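Local atomic coordinates of MupZ (Pseudomonas fluorescens, PDB entry 6FXD), a protein that probably acts as an epoxide hydrolase in mupirocin biosynthesis, helping a Rieske oxygenase cascade to form the oxygen heterocycles of the antibiotic. Residues T23-L37 with F64-A78. Sequence-based numbering, arbitrary orientation.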
ATOM      1  N   THR A  23      12.553  -3.079  -0.025  1.00 24.88           N
ATOM      2  CA  THR A  23      13.733  -2.711  -0.802  1.00 24.94           C
ATOM      3  C   THR A  23      14.060  -1.231  -0.642  1.00 24.48           C
ATOM      4  O   THR A  23      13.174  -0.373  -0.686  1.00 25.80           O
ATOM      5  CB  THR A  23      13.424  -2.977  -2.277  1.00 28.34           C
ATOM      6  OG1 THR A  23      12.740  -4.230  -2.394  1.00 29.17           O
ATOM      7  CG2 THR A  23      14.690  -3.015  -3.107  1.00 29.21           C
ATOM      8  N   CYS A  24      15.345  -0.934  -0.464  1.00 24.22           N
ATOM      9  CA  CYS A  24      15.856   0.427  -0.415  1.00 24.83           C
ATOM     10  C   CYS A  24      16.920   0.602  -1.483  1.00 24.86           C
ATOM     11  O   CYS A  24      17.692  -0.325  -1.768  1.00 26.01           O
ATOM     12  CB  CYS A  24      16.476   0.726   0.945  1.00 26.47           C
ATOM     13  SG  CYS A  24      15.265   0.737   2.272  1.00 28.13           S
ATOM     14  N   MET A  25      16.972   1.789  -2.078  1.00 23.80           N
ATOM     15  CA  MET A  25      17.949   2.107  -3.113  1.00 23.70           C
ATOM     16  C   MET A  25      18.724   3.348  -2.698  1.00 22.93           C
ATOM     17  O   MET A  25      18.126   4.352  -2.295  1.00 26.89           O
ATOM     18  CB  MET A  25      17.269   2.358  -4.460  1.00 23.91           C
ATOM     19  CG  MET A  25      18.268   2.611  -5.613  1.00 26.18           C
ATOM     20  SD  MET A  25      17.476   2.941  -7.223  1.00 27.98           S
ATOM     21  CE  MET A  25      16.594   4.493  -6.902  1.00 27.84           C
ATOM     22  N   ALA A  26      20.052   3.274  -2.771  1.00 21.54           N
ATOM     23  CA  ALA A  26      20.922   4.410  -2.513  1.00 21.42           C
ATOM     24  C   ALA A  26      21.584   4.817  -3.820  1.00 19.11           C
ATOM     25  O   ALA A  26      21.954   3.958  -4.629  1.00 20.40           O
ATOM     26  CB  ALA A  26      22.005   4.047  -1.501  1.00 22.24           C
ATOM     27  N   MET A  27      21.722   6.122  -4.047  1.00 20.41           N
ATOM     28  CA  MET A  27      22.349   6.632  -5.266  1.00 20.25           C
ATOM     29  C   MET A  27      23.285   7.785  -4.934  1.00 20.49           C
ATOM     30  O   MET A  27      22.843   8.941  -4.846  1.00 21.43           O
ATOM     31  CB  MET A  27      21.312   7.103  -6.285  1.00 21.66           C
ATOM     32  CG  MET A  27      20.358   6.008  -6.753  1.00 23.52           C
ATOM     33  SD  MET A  27      19.406   6.444  -8.199  1.00 23.71           S
ATOM     34  CE  MET A  27      18.483   7.862  -7.560  1.00 23.79           C
ATOM     35  N   PRO A  28      24.573   7.524  -4.750  1.00 19.08           N
ATOM     36  CA  PRO A  28      25.548   8.618  -4.739  1.00 19.57           C
ATOM     37  C   PRO A  28      25.869   9.076  -6.152  1.00 18.93           C
ATOM     38  O   PRO A  28      25.965   8.261  -7.075  1.00 19.84           O
ATOM     39  CB  PRO A  28      26.782   7.957  -4.130  1.00 20.62           C
ATOM     40  CG  PRO A  28      26.652   6.525  -4.573  1.00 21.59           C
ATOM     41  CD  PRO A  28      25.191   6.207  -4.518  1.00 20.06           C
ATOM     42  N   TYR A  29      26.010  10.396  -6.312  1.00 18.75           N
ATOM     43  CA  TYR A  29      26.447  11.033  -7.549  1.00 19.21           C
ATOM     44  C   TYR A  29      27.823  11.631  -7.286  1.00 19.84           C
ATOM     45  O   TYR A  29      28.005  12.355  -6.298  1.00 21.79           O
ATOM     46  CB  TYR A  29      25.467  12.133  -8.006  1.00 20.57           C
ATOM     47  CG  TYR A  29      24.161  11.577  -8.509  1.00 22.12           C
ATOM     48  CD1 TYR A  29      23.209  11.117  -7.616  1.00 21.21           C
ATOM     49  CD2 TYR A  29      23.878  11.498  -9.877  1.00 22.86           C
ATOM     50  CE1 TYR A  29      21.973  10.627  -8.066  1.00 20.93           C
ATOM     51  CE2 TYR A  29      22.661  10.986 -10.334  1.00 22.02           C
ATOM     52  CZ  TYR A  29      21.715  10.559  -9.419  1.00 22.82           C
ATOM     53  OH  TYR A  29      20.515  10.041  -9.852  1.00 24.80           O
ATOM     54  N   PHE A  30      28.777  11.334  -8.161  1.00 20.17           N
ATOM     55  CA  PHE A  30      30.175  11.699  -7.966  1.00 20.16           C
ATOM     56  C   PHE A  30      30.596  12.765  -8.965  1.00 21.47           C
ATOM     57  O   PHE A  30      30.259  12.685 -10.151  1.00 23.24           O
ATOM     58  CB  PHE A  30      31.106  10.498  -8.144  1.00 20.66           C
ATOM     59  CG  PHE A  30      30.769   9.328  -7.274  1.00 20.82           C
ATOM     60  CD1 PHE A  30      29.850   8.371  -7.676  1.00 23.06           C
ATOM     61  CD2 PHE A  30      31.424   9.137  -6.059  1.00 21.34           C
ATOM     62  CE1 PHE A  30      29.554   7.278  -6.882  1.00 23.60           C
ATOM     63  CE2 PHE A  30      31.135   8.032  -5.264  1.00 23.03           C
ATOM     64  CZ  PHE A  30      30.195   7.114  -5.672  1.00 23.60           C
ATOM     65  N   GLU A  31      31.346  13.750  -8.486  1.00 21.63           N
ATOM     66  CA  GLU A  31      32.062  14.679  -9.346  1.00 25.29           C
ATOM     67  C   GLU A  31      33.503  14.179  -9.380  1.00 22.67           C
ATOM     68  O   GLU A  31      34.185  14.221  -8.359  1.00 23.97           O
ATOM     69  CB  GLU A  31      31.983  16.098  -8.783  1.00 31.25           C
ATOM     70  CG  GLU A  31      32.624  17.135  -9.686  1.00 36.91           C
ATOM     71  CD  GLU A  31      32.477  18.550  -9.175  1.00 46.38           C
ATOM     72  OE1 GLU A  31      31.379  18.897  -8.689  1.00 48.20           O
ATOM     73  OE2 GLU A  31      33.466  19.314  -9.266  1.00 50.57           O
ATOM     74  N   ILE A  32      33.957  13.721 -10.540  1.00 22.46           N
ATOM     75  CA  ILE A  32      35.263  13.071 -10.690  1.00 21.40           C
ATOM     76  C   ILE A  32      36.140  13.984 -11.542  1.00 22.68           C
ATOM     77  O   ILE A  32      35.812  14.218 -12.713  1.00 24.04           O
ATOM     78  CB  ILE A  32      35.119  11.692 -11.352  1.00 22.56           C
ATOM     79  CG1 ILE A  32      34.037  10.852 -10.659  1.00 21.33           C
ATOM     80  CG2 ILE A  32      36.461  10.951 -11.315  1.00 23.36           C
ATOM     81  CD1 ILE A  32      33.537   9.706 -11.490  1.00 21.71           C
ATOM     82  N   PRO A  33      37.238  14.533 -11.014  1.00 22.82           N
ATOM     83  CA  PRO A  33      38.180  15.261 -11.878  1.00 23.98           C
ATOM     84  C   PRO A  33      38.618  14.390 -13.046  1.00 25.01           C
ATOM     85  O   PRO A  33      38.832  13.186 -12.896  1.00 24.31           O
ATOM     86  CB  PRO A  33      39.358  15.579 -10.944  1.00 25.46           C
ATOM     87  CG  PRO A  33      38.776  15.538  -9.568  1.00 25.97           C
ATOM     88  CD  PRO A  33      37.683  14.498  -9.609  1.00 24.60           C
ATOM     89  N   GLU A  34      38.729  15.008 -14.227  1.00 23.75           N
ATOM     90  CA  GLU A  34      39.113  14.242 -15.412  1.00 26.78           C
ATOM     91  C   GLU A  34      40.404  13.460 -15.185  1.00 26.31           C
ATOM     92  O   GLU A  34      40.529  12.313 -15.629  1.00 26.47           O
ATOM     93  CB  GLU A  34      39.234  15.171 -16.623  1.00 34.81           C
ATOM     94  CG  GLU A  34      39.504  14.430 -17.926  1.00 42.14           C
ATOM     95  CD  GLU A  34      40.570  15.098 -18.770  1.00 53.14           C
ATOM     96  OE1 GLU A  34      41.737  15.139 -18.321  1.00 56.67           O
ATOM     97  OE2 GLU A  34      40.245  15.562 -19.886  1.00 57.71           O
ATOM     98  N   ARG A  35      41.372  14.059 -14.484  1.00 25.53           N
ATOM     99  CA  ARG A  35      42.654  13.397 -14.262  1.00 27.35           C
ATOM    100  C   ARG A  35      42.527  12.151 -13.394  1.00 24.32           C
ATOM    101  O   ARG A  35      43.454  11.331 -13.369  1.00 26.95           O
ATOM    102  CB  ARG A  35      43.650  14.386 -13.652  1.00 29.10           C
ATOM    103  CG  ARG A  35      43.342  14.771 -12.218  1.00 32.45           C
ATOM    104  CD  ARG A  35      44.155  15.977 -11.756  1.00 36.60           C
ATOM    105  NE  ARG A  35      43.699  16.447 -10.453  1.00 38.94           N
ATOM    106  CZ  ARG A  35      42.683  17.291 -10.283  1.00 39.48           C
ATOM    107  NH1 ARG A  35      42.045  17.783 -11.334  1.00 36.77           N
ATOM    108  NH2 ARG A  35      42.317  17.663  -9.063  1.00 41.07           N
ATOM    109  N   HIS A  36      41.405  11.967 -12.704  1.00 23.32           N
ATOM    110  CA  HIS A  36      41.167  10.815 -11.847  1.00 22.70           C
ATOM    111  C   HIS A  36      40.133   9.850 -12.413  1.00 21.30           C
ATOM    112  O   HIS A  36      39.841   8.836 -11.768  1.00 22.87           O
ATOM    113  CB  HIS A  36      40.680  11.260 -10.462  1.00 24.60           C
ATOM    114  CG  HIS A  36      41.681  12.050  -9.683  1.00 28.38           C
ATOM    115  ND1 HIS A  36      43.040  11.822  -9.765  1.00 32.39           N
ATOM    116  CD2 HIS A  36      41.520  13.058  -8.792  1.00 30.61           C
ATOM    117  CE1 HIS A  36      43.672  12.663  -8.964  1.00 32.17           C
ATOM    118  NE2 HIS A  36      42.774  13.422  -8.364  1.00 32.36           N
ATOM    119  N   LEU A  37      39.556  10.140 -13.585  1.00 21.91           N
ATOM    120  CA  LEU A  37      38.412   9.366 -14.058  1.00 20.70           C
ATOM    121  C   LEU A  37      38.773   7.903 -14.302  1.00 22.26           C
ATOM    122  O   LEU A  37      38.020   7.000 -13.931  1.00 22.19           O
ATOM    123  CB  LEU A  37      37.819  10.006 -15.320  1.00 22.76           C
ATOM    124  CG  LEU A  37      36.570   9.325 -15.917  1.00 23.27           C
ATOM    125  CD1 LEU A  37      35.429   9.343 -14.910  1.00 22.49           C
ATOM    126  CD2 LEU A  37      36.125   9.936 -17.249  1.00 24.70           C
ATOM    127  N   PHE A  64      28.058   6.428 -15.912  1.00 18.39           N
ATOM    128  CA  PHE A  64      28.789   7.675 -16.120  1.00 17.99           C
ATOM    129  C   PHE A  64      28.127   8.554 -17.166  1.00 21.02           C
ATOM    130  O   PHE A  64      27.681   8.077 -18.216  1.00 21.48           O
ATOM    131  CB  PHE A  64      30.264   7.395 -16.508  1.00 18.46           C
ATOM    132  CG  PHE A  64      31.007   6.644 -15.435  1.00 18.90           C
ATOM    133  CD1 PHE A  64      30.977   5.247 -15.403  1.00 19.71           C
ATOM    134  CD2 PHE A  64      31.693   7.326 -14.445  1.00 19.17           C
ATOM    135  CE1 PHE A  64      31.604   4.559 -14.393  1.00 19.43           C
ATOM    136  CE2 PHE A  64      32.358   6.625 -13.436  1.00 19.86           C
ATOM    137  CZ  PHE A  64      32.294   5.243 -13.415  1.00 20.53           C
ATOM    138  N   ASN A  65      28.040   9.840 -16.838  1.00 22.56           N
ATOM    139  CA  ASN A  65      27.667  10.908 -17.755  1.00 24.28           C
ATOM    140  C   ASN A  65      28.928  11.762 -17.859  1.00 24.73           C
ATOM    141  O   ASN A  65      29.085  12.751 -17.138  1.00 24.79           O
ATOM    142  CB  ASN A  65      26.505  11.684 -17.167  1.00 25.05           C
ATOM    143  CG  ASN A  65      25.992  12.774 -18.099  1.00 27.84           C
ATOM    144  OD1 ASN A  65      26.426  12.884 -19.240  1.00 30.41           O
ATOM    145  ND2 ASN A  65      25.035  13.565 -17.619  1.00 31.56           N
ATOM    146  N   GLY A  66      29.838  11.360 -18.742  1.00 25.41           N
ATOM    147  CA  GLY A  66      31.157  11.978 -18.800  1.00 24.79           C
ATOM    148  C   GLY A  66      31.900  11.803 -17.483  1.00 24.79           C
ATOM    149  O   GLY A  66      32.164  10.681 -17.031  1.00 25.28           O
ATOM    150  N   THR A  67      32.278  12.912 -16.844  1.00 23.73           N
ATOM    151  CA  THR A  67      32.949  12.845 -15.548  1.00 22.74           C
ATOM    152  C   THR A  67      31.977  12.816 -14.366  1.00 22.00           C
ATOM    153  O   THR A  67      32.418  12.827 -13.212  1.00 25.45           O
ATOM    154  CB  THR A  67      33.957  13.992 -15.381  1.00 24.29           C
ATOM    155  OG1 THR A  67      33.267  15.242 -15.483  1.00 25.53           O
ATOM    156  CG2 THR A  67      35.022  13.959 -16.468  1.00 27.26           C
ATOM    157  N   GLN A  68      30.668  12.786 -14.620  1.00 21.76           N
ATOM    158  CA  GLN A  68      29.686  12.626 -13.551  1.00 21.91           C
ATOM    159  C   GLN A  68      29.460  11.132 -13.342  1.00 21.63           C
ATOM    160  O   GLN A  68      28.906  10.459 -14.211  1.00 24.00           O
ATOM    161  CB  GLN A  68      28.377  13.294 -13.943  1.00 24.04           C
ATOM    162  CG  GLN A  68      28.480  14.770 -14.252  1.00 27.60           C
ATOM    163  CD  GLN A  68      27.155  15.316 -14.750  1.00 36.56           C
ATOM    164  OE1 GLN A  68      26.140  15.228 -14.056  1.00 43.90           O
ATOM    165  NE2 GLN A  68      27.150  15.855 -15.958  1.00 41.41           N
ATOM    166  N   GLY A  69      29.887  10.607 -12.202  1.00 20.90           N
ATOM    167  CA  GLY A  69      29.687   9.213 -11.896  1.00 19.68           C
ATOM    168  C   GLY A  69      28.435   8.984 -11.071  1.00 19.09           C
ATOM    169  O   GLY A  69      27.873   9.909 -10.487  1.00 20.30           O
ATOM    170  N   HIS A  70      28.010   7.726 -11.026  1.00 18.60           N
ATOM    171  CA  HIS A  70      26.798   7.376 -10.292  1.00 18.58           C
ATOM    172  C   HIS A  70      26.881   5.909  -9.899  1.00 18.87           C
ATOM    173  O   HIS A  70      27.419   5.097 -10.660  1.00 20.52           O
ATOM    174  CB  HIS A  70      25.582   7.615 -11.197  1.00 21.03           C
ATOM    175  CG  HIS A  70      24.285   7.122 -10.644  1.00 20.56           C
ATOM    176  ND1 HIS A  70      23.815   5.846 -10.865  1.00 21.35           N
ATOM    177  CD2 HIS A  70      23.327   7.752  -9.921  1.00 21.82           C
ATOM    178  CE1 HIS A  70      22.624   5.712 -10.301  1.00 21.28           C
ATOM    179  NE2 HIS A  70      22.317   6.850  -9.707  1.00 22.60           N
ATOM    180  N   CYS A  71      26.352   5.565  -8.727  1.00 19.20           N
ATOM    181  CA  CYS A  71      26.170   4.171  -8.349  1.00 18.59           C
ATOM    182  C   CYS A  71      24.701   3.929  -8.032  1.00 18.79           C
ATOM    183  O   CYS A  71      24.086   4.723  -7.315  1.00 20.28           O
ATOM    184  CB  CYS A  71      27.035   3.812  -7.141  1.00 20.10           C
ATOM    185  SG  CYS A  71      27.191   2.003  -6.929  1.00 24.33           S
ATOM    186  N   ARG A  72      24.138   2.850  -8.573  1.00 19.51           N
ATOM    187  CA  ARG A  72      22.781   2.416  -8.234  1.00 20.49           C
ATOM    188  C   ARG A  72      22.938   1.222  -7.298  1.00 20.00           C
ATOM    189  O   ARG A  72      23.469   0.184  -7.701  1.00 20.87           O
ATOM    190  CB  ARG A  72      22.021   2.019  -9.500  1.00 22.34           C
ATOM    191  CG  ARG A  72      20.516   1.791  -9.266  1.00 25.09           C
ATOM    192  CD  ARG A  72      19.832   0.955 -10.346  1.00 27.53           C
ATOM    193  NE  ARG A  72      20.201   1.433 -11.674  1.00 28.20           N
ATOM    194  CZ  ARG A  72      19.836   0.860 -12.819  1.00 30.69           C
ATOM    195  NH1 ARG A  72      19.075  -0.227 -12.818  1.00 32.75           N
ATOM    196  NH2 ARG A  72      20.247   1.372 -13.970  1.00 29.37           N
ATOM    197  N   GLU A  73      22.531   1.382  -6.040  1.00 19.44           N
ATOM    198  CA  GLU A  73      22.703   0.371  -5.007  1.00 20.07           C
ATOM    199  C   GLU A  73      21.323  -0.042  -4.527  1.00 20.08           C
ATOM    200  O   GLU A  73      20.589   0.785  -3.988  1.00 23.05           O
ATOM    201  CB  GLU A  73      23.499   0.954  -3.844  1.00 21.16           C
ATOM    202  CG  GLU A  73      24.674   1.835  -4.269  1.00 23.09           C
ATOM    203  CD  GLU A  73      25.489   2.378  -3.106  1.00 26.14           C
ATOM    204  OE1 GLU A  73      25.183   2.030  -1.943  1.00 29.19           O
ATOM    205  OE2 GLU A  73      26.425   3.167  -3.364  1.00 28.18           O
ATOM    206  N   VAL A  74      20.978  -1.310  -4.692  1.00 19.81           N
ATOM    207  CA  VAL A  74      19.665  -1.818  -4.304  1.00 20.29           C
ATOM    208  C   VAL A  74      19.863  -2.877  -3.231  1.00 19.00           C
ATOM    209  O   VAL A  74      20.605  -3.846  -3.445  1.00 21.72           O
ATOM    210  CB  VAL A  74      18.890  -2.371  -5.512  1.00 23.33           C
ATOM    211  CG1 VAL A  74      17.509  -2.816  -5.063  1.00 23.88           C
ATOM    212  CG2 VAL A  74      18.793  -1.303  -6.616  1.00 22.78           C
ATOM    213  N   TYR A  75      19.200  -2.701  -2.084  1.00 21.24           N
ATOM    214  CA  TYR A  75      19.343  -3.589  -0.941  1.00 22.64           C
ATOM    215  C   TYR A  75      17.984  -4.158  -0.567  1.00 22.15           C
ATOM    216  O   TYR A  75      16.956  -3.514  -0.766  1.00 23.85           O
ATOM    217  CB  TYR A  75      19.939  -2.848   0.273  1.00 22.89           C
ATOM    218  CG  TYR A  75      21.273  -2.222  -0.068  1.00 26.10           C
ATOM    219  CD1 TYR A  75      22.443  -2.979  -0.060  1.00 27.60           C
ATOM    220  CD2 TYR A  75      21.358  -0.888  -0.450  1.00 26.88           C
ATOM    221  CE1 TYR A  75      23.659  -2.419  -0.410  1.00 27.76           C
ATOM    222  CE2 TYR A  75      22.562  -0.322  -0.804  1.00 27.77           C
ATOM    223  CZ  TYR A  75      23.719  -1.082  -0.768  1.00 28.16           C
ATOM    224  OH  TYR A  75      24.919  -0.516  -1.122  1.00 29.43           O
ATOM    225  N   SER A  76      17.976  -5.371  -0.016  1.00 24.40           N
ATOM    226  CA  SER A  76      16.692  -6.002   0.276  1.00 26.19           C
ATOM    227  C   SER A  76      15.922  -5.290   1.386  1.00 27.16           C
ATOM    228  O   SER A  76      14.697  -5.446   1.460  1.00 28.84           O
ATOM    229  CB  SER A  76      16.868  -7.495   0.560  1.00 31.31           C
ATOM    230  OG  SER A  76      17.764  -7.699   1.627  1.00 36.52           O
ATOM    231  N   ASP A  77      16.608  -4.547   2.255  1.00 25.80           N
ATOM    232  CA  ASP A  77      15.967  -3.751   3.301  1.00 27.19           C
ATOM    233  C   ASP A  77      16.982  -2.737   3.823  1.00 25.73           C
ATOM    234  O   ASP A  77      18.126  -2.685   3.364  1.00 26.19           O
ATOM    235  CB  ASP A  77      15.388  -4.640   4.410  1.00 29.80           C
ATOM    236  CG  ASP A  77      16.436  -5.542   5.066  1.00 33.55           C
ATOM    237  OD1 ASP A  77      17.647  -5.257   4.971  1.00 33.06           O
ATOM    238  OD2 ASP A  77      16.035  -6.538   5.702  1.00 38.02           O
ATOM    239  N   ALA A  78      16.552  -1.933   4.805  1.00 27.97           N
ATOM    240  CA  ALA A  78      17.414  -0.884   5.342  1.00 27.32           C
ATOM    241  C   ALA A  78      18.662  -1.477   5.976  1.00 26.90           C
ATOM    242  O   ALA A  78      19.755  -0.911   5.856  1.00 26.29           O
ATOM    243  CB  ALA A  78      16.641  -0.053   6.372  1.00 28.36           C
TER
HETATM  244  O   HOH W   1      35.036  16.773 -13.195  1.00 47.42           O
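Glu73 O receives Ala26 N at 2.8 Å, in the carbonyl plane, and also the CA-H of Met25, whose CA lies 3.1 Å from it. This doubled grip belongs to an antiparallel ladder joining strands 24-31 and 68-75, neighbours inside a sheet built on the βαββαβ connectivity of a ferredoxin-like fold, with a fifth strand, 126-135, at one edge. Pro28 has no N-H to give, so opposite Cys71 a single bond remains, Cys71 N to Pro28 O at 3.2 Å; the proline ring instead packs its CG against Cys71 CB.

On the face of Tyr29, His70 swings its ring across to the neighbouring strand, CG anti to its backbone N (chi1 172°), and sets its edge over the tyrosine in a T-shaped stack, CD2 3.2 Å above the Tyr29 plane, the rings inclined at 65°. Its NE2 gives a weak hydrogen bond to Met27 SD (3.3 Å), which sits at the imidazole edge. The second subunit adds to this side: its His107 stacks edge-to-face with His70, and its Glu105 bonds Tyr29 OH. On the other face, under helix 78-94, Tyr75 OH donates to Glu73 OE1 (2.7 Å) from above the carboxylate plane, while Glu73 OE2 rests 3.5 Å from Pro28 CD. Main-chain bonds thus fix the register, and one strand pairing supplies both a Tyr29-His70 surface meeting the second subunit and a buried carboxylate held by the tyrosine hydroxyl.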